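Local coordinates for uncharacterized conserved protein (Geobacillus kaustophilus, PDB 2R5X), which is of unknown function but belongs to the YugN-like family, folding as an antiparallel sheet packed against helices, at residues L10-L20 with S68-P78. The protein carries 1 engineered substitution. Sequence-based numbering, arbitrary orientation.
Sequences LENQTVELSRL and SRYALIKLLTP
The Tyr70 ring meets Glu16 at its edge: CD of Glu16 lies near the ring plane, 3.6 Å from CD1 of Tyr70, and the carboxylate stands at 90° to that plane. Over one face of the Arg69 guanidinium sits OG of Ser18, while OE2 of Glu16 comes in obliquely, making a long salt bridge of 3.4 Å to NH1 of Arg69. Glu16 gets there with CG anti to its backbone N (chi1 -168°) and an extended chain; Arg69 and Tyr70 are poorly ordered, so this end is probably mobile. Glu16 is also the N-cap residue of helix 17-26.

Between the two ends, strands 14-16 and 71-75 run antiparallel. Val15 and Ile73 form a hydrogen-bonded pair, with N of Ile73 2.7 Å from O of Val15 and a reciprocal bond from N of Val15 to O of Ile73. N of Leu17 continues the pairing to O of Ala71, carrying it into the first helical turn. From that turn, CD2 of Leu20 touches both CG2 of Ile73 and CD2 of Leu75, each at 3.8 Å. Leu75 also meets CB of Leu10, and both rest on Leu116 of helix 99-117.

At the far end, OG1 of Thr77 donates to the anti lone pair of Glu11 OE2 at 2.8 Å. An alanine here in place of Glu11 would remove the carboxylate, and the Thr77 hydroxyl would probably be left without its mate. The first torsion of Glu11 lays CG over the Leu76-Thr77 backbone, CG of Glu11 lying 3.8 Å from C of Leu76, and the bend at chi2 (96°) then turns the carboxylate to Thr77. NZ of Lys74 bonds O of Leu75 at 3.0 Å. The chemistry thus implies an apolar seam between sheet and helices, held by backbone bonds and flanked by polar side-chain contacts at its two ends.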
ATOM      1  N   LEU A  10       2.066  -3.611  -9.668  1.00 28.57           N
ATOM      2  CA  LEU A  10       2.938  -2.943  -8.690  1.00 24.78           C
ATOM      3  C   LEU A  10       4.213  -3.716  -8.378  1.00 27.39           C
ATOM      4  O   LEU A  10       5.263  -3.120  -8.128  1.00 32.14           O
ATOM      5  CB  LEU A  10       2.170  -2.613  -7.398  1.00 24.11           C
ATOM      6  CG  LEU A  10       1.059  -1.559  -7.536  1.00 32.26           C
ATOM      7  CD1 LEU A  10       0.393  -1.262  -6.201  1.00 38.84           C
ATOM      8  CD2 LEU A  10       1.602  -0.289  -8.140  1.00 35.28           C
ATOM      9  N   GLU A  11       4.122  -5.043  -8.429  1.00 27.90           N
ATOM     10  CA  GLU A  11       5.241  -5.916  -8.070  1.00 28.93           C
ATOM     11  C   GLU A  11       6.322  -5.986  -9.158  1.00 32.44           C
ATOM     12  O   GLU A  11       7.345  -6.649  -8.972  1.00 37.94           O
ATOM     13  CB  GLU A  11       4.742  -7.340  -7.763  1.00 26.31           C
ATOM     14  CG  GLU A  11       3.538  -7.448  -6.819  1.00 26.19           C
ATOM     15  CD  GLU A  11       2.205  -7.575  -7.552  1.00 30.82           C
ATOM     16  OE1 GLU A  11       1.996  -6.875  -8.563  1.00 38.42           O
ATOM     17  OE2 GLU A  11       1.357  -8.373  -7.111  1.00 29.79           O
ATOM     18  N   ASN A  12       6.090  -5.308 -10.281  1.00 42.76           N
ATOM     19  CA  ASN A  12       6.938  -5.434 -11.476  1.00 52.33           C
ATOM     20  C   ASN A  12       7.971  -4.322 -11.666  1.00 53.65           C
ATOM     21  O   ASN A  12       8.795  -4.393 -12.583  1.00 66.12           O
ATOM     22  CB  ASN A  12       6.076  -5.558 -12.744  1.00 52.67           C
ATOM     23  CG  ASN A  12       5.168  -6.784 -12.731  1.00 70.50           C
ATOM     24  OD1 ASN A  12       5.530  -7.844 -12.212  1.00 63.39           O
ATOM     25  ND2 ASN A  12       3.981  -6.642 -13.315  1.00 58.00           N
ATOM     26  N   GLN A  13       7.922  -3.299 -10.817  1.00 43.70           N
ATOM     27  CA  GLN A  13       8.900  -2.218 -10.883  1.00 54.38           C
ATOM     28  C   GLN A  13       9.281  -1.678  -9.502  1.00 53.90           C
ATOM     29  O   GLN A  13       8.516  -1.775  -8.542  1.00 59.92           O
ATOM     30  CB  GLN A  13       8.435  -1.093 -11.832  1.00 61.91           C
ATOM     31  CG  GLN A  13       7.620   0.043 -11.195  1.00 81.02           C
ATOM     32  CD  GLN A  13       6.249  -0.397 -10.716  1.00 85.66           C
ATOM     33  OE1 GLN A  13       5.387  -0.765 -11.513  1.00 89.83           O
ATOM     34  NE2 GLN A  13       6.039  -0.348  -9.408  1.00 66.33           N
ATOM     35  N   THR A  14      10.484  -1.118  -9.428  1.00 60.99           N
ATOM     36  CA  THR A  14      11.049  -0.596  -8.189  1.00 46.18           C
ATOM     37  C   THR A  14      11.003   0.931  -8.197  1.00 45.51           C
ATOM     38  O   THR A  14      10.892   1.550  -9.259  1.00 52.44           O
ATOM     39  CB  THR A  14      12.504  -1.080  -8.003  1.00 53.38           C
ATOM     40  OG1 THR A  14      13.283  -0.669  -9.129  1.00 54.53           O
ATOM     41  CG2 THR A  14      12.564  -2.615  -7.890  1.00 32.07           C
ATOM     42  N   VAL A  15      11.090   1.533  -7.015  1.00 37.41           N
ATOM     43  CA  VAL A  15      10.940   2.982  -6.867  1.00 43.41           C
ATOM     44  C   VAL A  15      11.737   3.501  -5.660  1.00 34.27           C
ATOM     45  O   VAL A  15      11.881   2.799  -4.657  1.00 41.15           O
ATOM     46  CB  VAL A  15       9.414   3.395  -6.806  1.00 40.98           C
ATOM     47  CG1 VAL A  15       8.693   2.735  -5.621  1.00 37.58           C
ATOM     48  CG2 VAL A  15       9.224   4.914  -6.793  1.00 43.17           C
ATOM     49  N   GLU A  16      12.276   4.713  -5.778  1.00 42.00           N
ATOM     50  CA  GLU A  16      12.932   5.385  -4.658  1.00 45.46           C
ATOM     51  C   GLU A  16      11.913   5.727  -3.570  1.00 38.55           C
ATOM     52  O   GLU A  16      10.803   6.166  -3.879  1.00 44.78           O
ATOM     53  CB  GLU A  16      13.662   6.646  -5.131  1.00 40.62           C
ATOM     54  CG  GLU A  16      14.605   7.242  -4.082  1.00 62.38           C
ATOM     55  CD  GLU A  16      15.460   8.376  -4.614  1.00 66.61           C
ATOM     56  OE1 GLU A  16      15.779   8.368  -5.820  1.00 55.75           O
ATOM     57  OE2 GLU A  16      15.821   9.271  -3.816  1.00 70.17           O
ATOM     58  N   LEU A  17      12.305   5.517  -2.310  1.00 36.78           N
ATOM     59  CA  LEU A  17      11.419   5.655  -1.147  1.00 34.18           C
ATOM     60  C   LEU A  17      10.792   7.047  -0.987  1.00 40.80           C
ATOM     61  O   LEU A  17       9.593   7.155  -0.711  1.00 35.46           O
ATOM     62  CB  LEU A  17      12.143   5.233   0.141  1.00 31.44           C
ATOM     63  CG  LEU A  17      11.425   5.339   1.499  1.00 33.76           C
ATOM     64  CD1 LEU A  17      10.120   4.559   1.518  1.00 32.42           C
ATOM     65  CD2 LEU A  17      12.323   4.864   2.618  1.00 37.54           C
ATOM     66  N   SER A  18      11.596   8.095  -1.163  1.00 43.11           N
ATOM     67  CA  SER A  18      11.111   9.477  -1.064  1.00 36.23           C
ATOM     68  C   SER A  18       9.994   9.754  -2.072  1.00 31.87           C
ATOM     69  O   SER A  18       9.016  10.439  -1.761  1.00 45.64           O
ATOM     70  CB  SER A  18      12.261  10.460  -1.272  1.00 38.37           C
ATOM     71  OG  SER A  18      12.873  10.253  -2.532  1.00 43.86           O
ATOM     72  N   ARG A  19      10.144   9.197  -3.268  1.00 28.61           N
ATOM     73  CA  ARG A  19       9.149   9.327  -4.323  1.00 37.61           C
ATOM     74  C   ARG A  19       7.903   8.495  -4.016  1.00 43.81           C
ATOM     75  O   ARG A  19       6.783   8.921  -4.310  1.00 43.42           O
ATOM     76  CB  ARG A  19       9.752   8.938  -5.672  1.00 37.48           C
ATOM     77  CG  ARG A  19      11.021   9.714  -6.013  1.00 48.66           C
ATOM     78  CD  ARG A  19      11.388   9.592  -7.479  1.00 84.59           C
ATOM     79  NE  ARG A  19      12.634  10.296  -7.775  1.00102.46           N
ATOM     80  CZ  ARG A  19      13.091  10.548  -8.999  1.00103.98           C
ATOM     81  NH1 ARG A  19      12.409  10.160 -10.071  1.00111.89           N
ATOM     82  NH2 ARG A  19      14.237  11.196  -9.152  1.00105.25           N
ATOM     83  N   LEU A  20       8.105   7.326  -3.406  1.00 42.97           N
ATOM     84  CA  LEU A  20       6.996   6.475  -2.967  1.00 36.54           C
ATOM     85  C   LEU A  20       6.184   7.153  -1.862  1.00 29.93           C
ATOM     86  O   LEU A  20       4.950   7.220  -1.950  1.00 34.94           O
ATOM     87  CB  LEU A  20       7.498   5.095  -2.511  1.00 33.79           C
ATOM     88  CG  LEU A  20       6.420   4.092  -2.058  1.00 24.04           C
ATOM     89  CD1 LEU A  20       5.420   3.803  -3.178  1.00 25.63           C
ATOM     90  CD2 LEU A  20       7.058   2.805  -1.559  1.00 22.94           C
ATOM     91  N   SER A  68      16.499   5.537   5.504  1.00 79.59           N
ATOM     92  CA  SER A  68      17.188   6.466   4.613  1.00 81.41           C
ATOM     93  C   SER A  68      16.242   7.131   3.615  1.00 83.79           C
ATOM     94  O   SER A  68      15.252   6.534   3.187  1.00 81.50           O
ATOM     95  CB  SER A  68      18.316   5.748   3.869  1.00 78.64           C
ATOM     96  OG  SER A  68      18.992   6.632   2.992  1.00 82.95           O
ATOM     97  N   ARG A  69      16.562   8.376   3.260  1.00 92.61           N
ATOM     98  CA  ARG A  69      15.846   9.129   2.228  1.00 93.26           C
ATOM     99  C   ARG A  69      15.962   8.410   0.882  1.00 93.03           C
ATOM    100  O   ARG A  69      14.955   8.185   0.200  1.00 80.79           O
ATOM    101  CB  ARG A  69      16.406  10.551   2.127  1.00 96.32           C
ATOM    102  CG  ARG A  69      15.623  11.480   1.215  1.00 95.53           C
ATOM    103  CD  ARG A  69      16.509  12.601   0.693  1.00 98.59           C
ATOM    104  NE  ARG A  69      15.810  13.448  -0.271  1.00104.55           N
ATOM    105  CZ  ARG A  69      15.737  13.208  -1.580  1.00106.14           C
ATOM    106  NH1 ARG A  69      16.318  12.135  -2.105  1.00106.68           N
ATOM    107  NH2 ARG A  69      15.076  14.046  -2.365  1.00 97.37           N
ATOM    108  N   TYR A  70      17.190   8.046   0.513  1.00 93.62           N
ATOM    109  CA  TYR A  70      17.396   7.142  -0.610  1.00 91.93           C
ATOM    110  C   TYR A  70      17.385   5.685  -0.164  1.00 86.53           C
ATOM    111  O   TYR A  70      18.305   5.210   0.512  1.00 94.56           O
ATOM    112  CB  TYR A  70      18.678   7.442  -1.402  1.00 94.26           C
ATOM    113  CG  TYR A  70      18.977   6.361  -2.429  1.00101.08           C
ATOM    114  CD1 TYR A  70      18.134   6.162  -3.528  1.00102.63           C
ATOM    115  CD2 TYR A  70      20.084   5.520  -2.289  1.00108.98           C
ATOM    116  CE1 TYR A  70      18.388   5.163  -4.462  1.00101.86           C
ATOM    117  CE2 TYR A  70      20.347   4.517  -3.222  1.00114.76           C
ATOM    118  CZ  TYR A  70      19.495   4.347  -4.304  1.00109.52           C
ATOM    119  OH  TYR A  70      19.747   3.362  -5.230  1.00113.37           O
ATOM    120  N   ALA A  71      16.322   4.994  -0.551  1.00 69.88           N
ATOM    121  CA  ALA A  71      16.250   3.546  -0.493  1.00 56.83           C
ATOM    122  C   ALA A  71      15.497   3.134  -1.741  1.00 44.74           C
ATOM    123  O   ALA A  71      14.624   3.866  -2.202  1.00 36.62           O
ATOM    124  CB  ALA A  71      15.515   3.093   0.749  1.00 53.12           C
ATOM    125  N   LEU A  72      15.853   1.996  -2.320  1.00 42.98           N
ATOM    126  CA  LEU A  72      15.101   1.485  -3.456  1.00 50.83           C
ATOM    127  C   LEU A  72      14.103   0.451  -2.945  1.00 50.05           C
ATOM    128  O   LEU A  72      14.482  -0.507  -2.267  1.00 47.01           O
ATOM    129  CB  LEU A  72      16.024   0.906  -4.536  1.00 54.06           C
ATOM    130  CG  LEU A  72      15.428   0.704  -5.935  1.00 57.71           C
ATOM    131  CD1 LEU A  72      15.119   2.036  -6.615  1.00 65.32           C
ATOM    132  CD2 LEU A  72      16.362  -0.128  -6.803  1.00 58.73           C
ATOM    133  N   ILE A  73      12.829   0.670  -3.262  1.00 42.16           N
ATOM    134  CA  ILE A  73      11.736  -0.147  -2.739  1.00 38.45           C
ATOM    135  C   ILE A  73      11.139  -1.047  -3.825  1.00 30.27           C
ATOM    136  O   ILE A  73      10.754  -0.580  -4.898  1.00 41.08           O
ATOM    137  CB  ILE A  73      10.633   0.741  -2.059  1.00 36.79           C
ATOM    138  CG1 ILE A  73      11.235   1.663  -0.981  1.00 29.88           C
ATOM    139  CG2 ILE A  73       9.484  -0.103  -1.479  1.00 26.85           C
ATOM    140  CD1 ILE A  73      12.015   0.954   0.153  1.00 25.49           C
ATOM    141  N   LYS A  74      11.093  -2.345  -3.552  1.00 35.09           N
ATOM    142  CA  LYS A  74      10.365  -3.277  -4.408  1.00 33.76           C
ATOM    143  C   LYS A  74       9.023  -3.613  -3.733  1.00 34.06           C
ATOM    144  O   LYS A  74       8.994  -4.196  -2.649  1.00 29.92           O
ATOM    145  CB  LYS A  74      11.213  -4.530  -4.688  1.00 36.53           C
ATOM    146  CG  LYS A  74      10.679  -5.472  -5.777  1.00 44.76           C
ATOM    147  CD  LYS A  74       9.603  -6.422  -5.246  1.00 60.27           C
ATOM    148  CE  LYS A  74       9.096  -7.387  -6.287  1.00 62.34           C
ATOM    149  NZ  LYS A  74       7.824  -8.012  -5.831  1.00 54.26           N
ATOM    150  N   LEU A  75       7.923  -3.249  -4.390  1.00 27.44           N
ATOM    151  CA  LEU A  75       6.581  -3.423  -3.830  1.00 26.32           C
ATOM    152  C   LEU A  75       6.079  -4.860  -3.913  1.00 28.26           C
ATOM    153  O   LEU A  75       6.335  -5.574  -4.884  1.00 27.70           O
ATOM    154  CB  LEU A  75       5.578  -2.492  -4.513  1.00 27.61           C
ATOM    155  CG  LEU A  75       5.753  -0.969  -4.441  1.00 30.87           C
ATOM    156  CD1 LEU A  75       4.734  -0.316  -5.338  1.00 30.93           C
ATOM    157  CD2 LEU A  75       5.599  -0.436  -3.029  1.00 24.80           C
ATOM    158  N   LEU A  76       5.355  -5.262  -2.875  1.00 27.97           N
ATOM    159  CA  LEU A  76       4.761  -6.587  -2.779  1.00 26.75           C
ATOM    160  C   LEU A  76       3.283  -6.515  -3.161  1.00 28.51           C
ATOM    161  O   LEU A  76       2.772  -5.442  -3.458  1.00 22.84           O
ATOM    162  CB  LEU A  76       4.934  -7.123  -1.356  1.00 25.85           C
ATOM    163  CG  LEU A  76       6.380  -7.212  -0.839  1.00 26.89           C
ATOM    164  CD1 LEU A  76       6.399  -7.320   0.677  1.00 29.29           C
ATOM    165  CD2 LEU A  76       7.141  -8.386  -1.466  1.00 24.55           C
ATOM    166  N   THR A  77       2.604  -7.654  -3.169  1.00 21.30           N
ATOM    167  CA  THR A  77       1.191  -7.702  -3.524  1.00 27.00           C
ATOM    168  C   THR A  77       0.358  -6.998  -2.455  1.00 22.86           C
ATOM    169  O   THR A  77       0.457  -7.341  -1.267  1.00 23.14           O
ATOM    170  CB  THR A  77       0.733  -9.160  -3.728  1.00 27.20           C
ATOM    171  OG1 THR A  77       1.562  -9.762  -4.733  1.00 20.86           O
ATOM    172  CG2 THR A  77      -0.733  -9.239  -4.170  1.00 18.84           C
ATOM    173  N   PRO A  78      -0.432  -5.982  -2.864  1.00 23.77           N
ATOM    174  CA  PRO A  78      -1.280  -5.251  -1.915  1.00 24.58           C
ATOM    175  C   PRO A  78      -2.365  -6.122  -1.324  1.00 24.01           C
ATOM    176  O   PRO A  78      -2.856  -7.042  -1.993  1.00 27.50           O
ATOM    177  CB  PRO A  78      -1.901  -4.146  -2.775  1.00 23.20           C
ATOM    178  CG  PRO A  78      -0.990  -4.022  -3.950  1.00 22.44           C
ATOM    179  CD  PRO A  78      -0.567  -5.430  -4.224  1.00 22.66           C
TER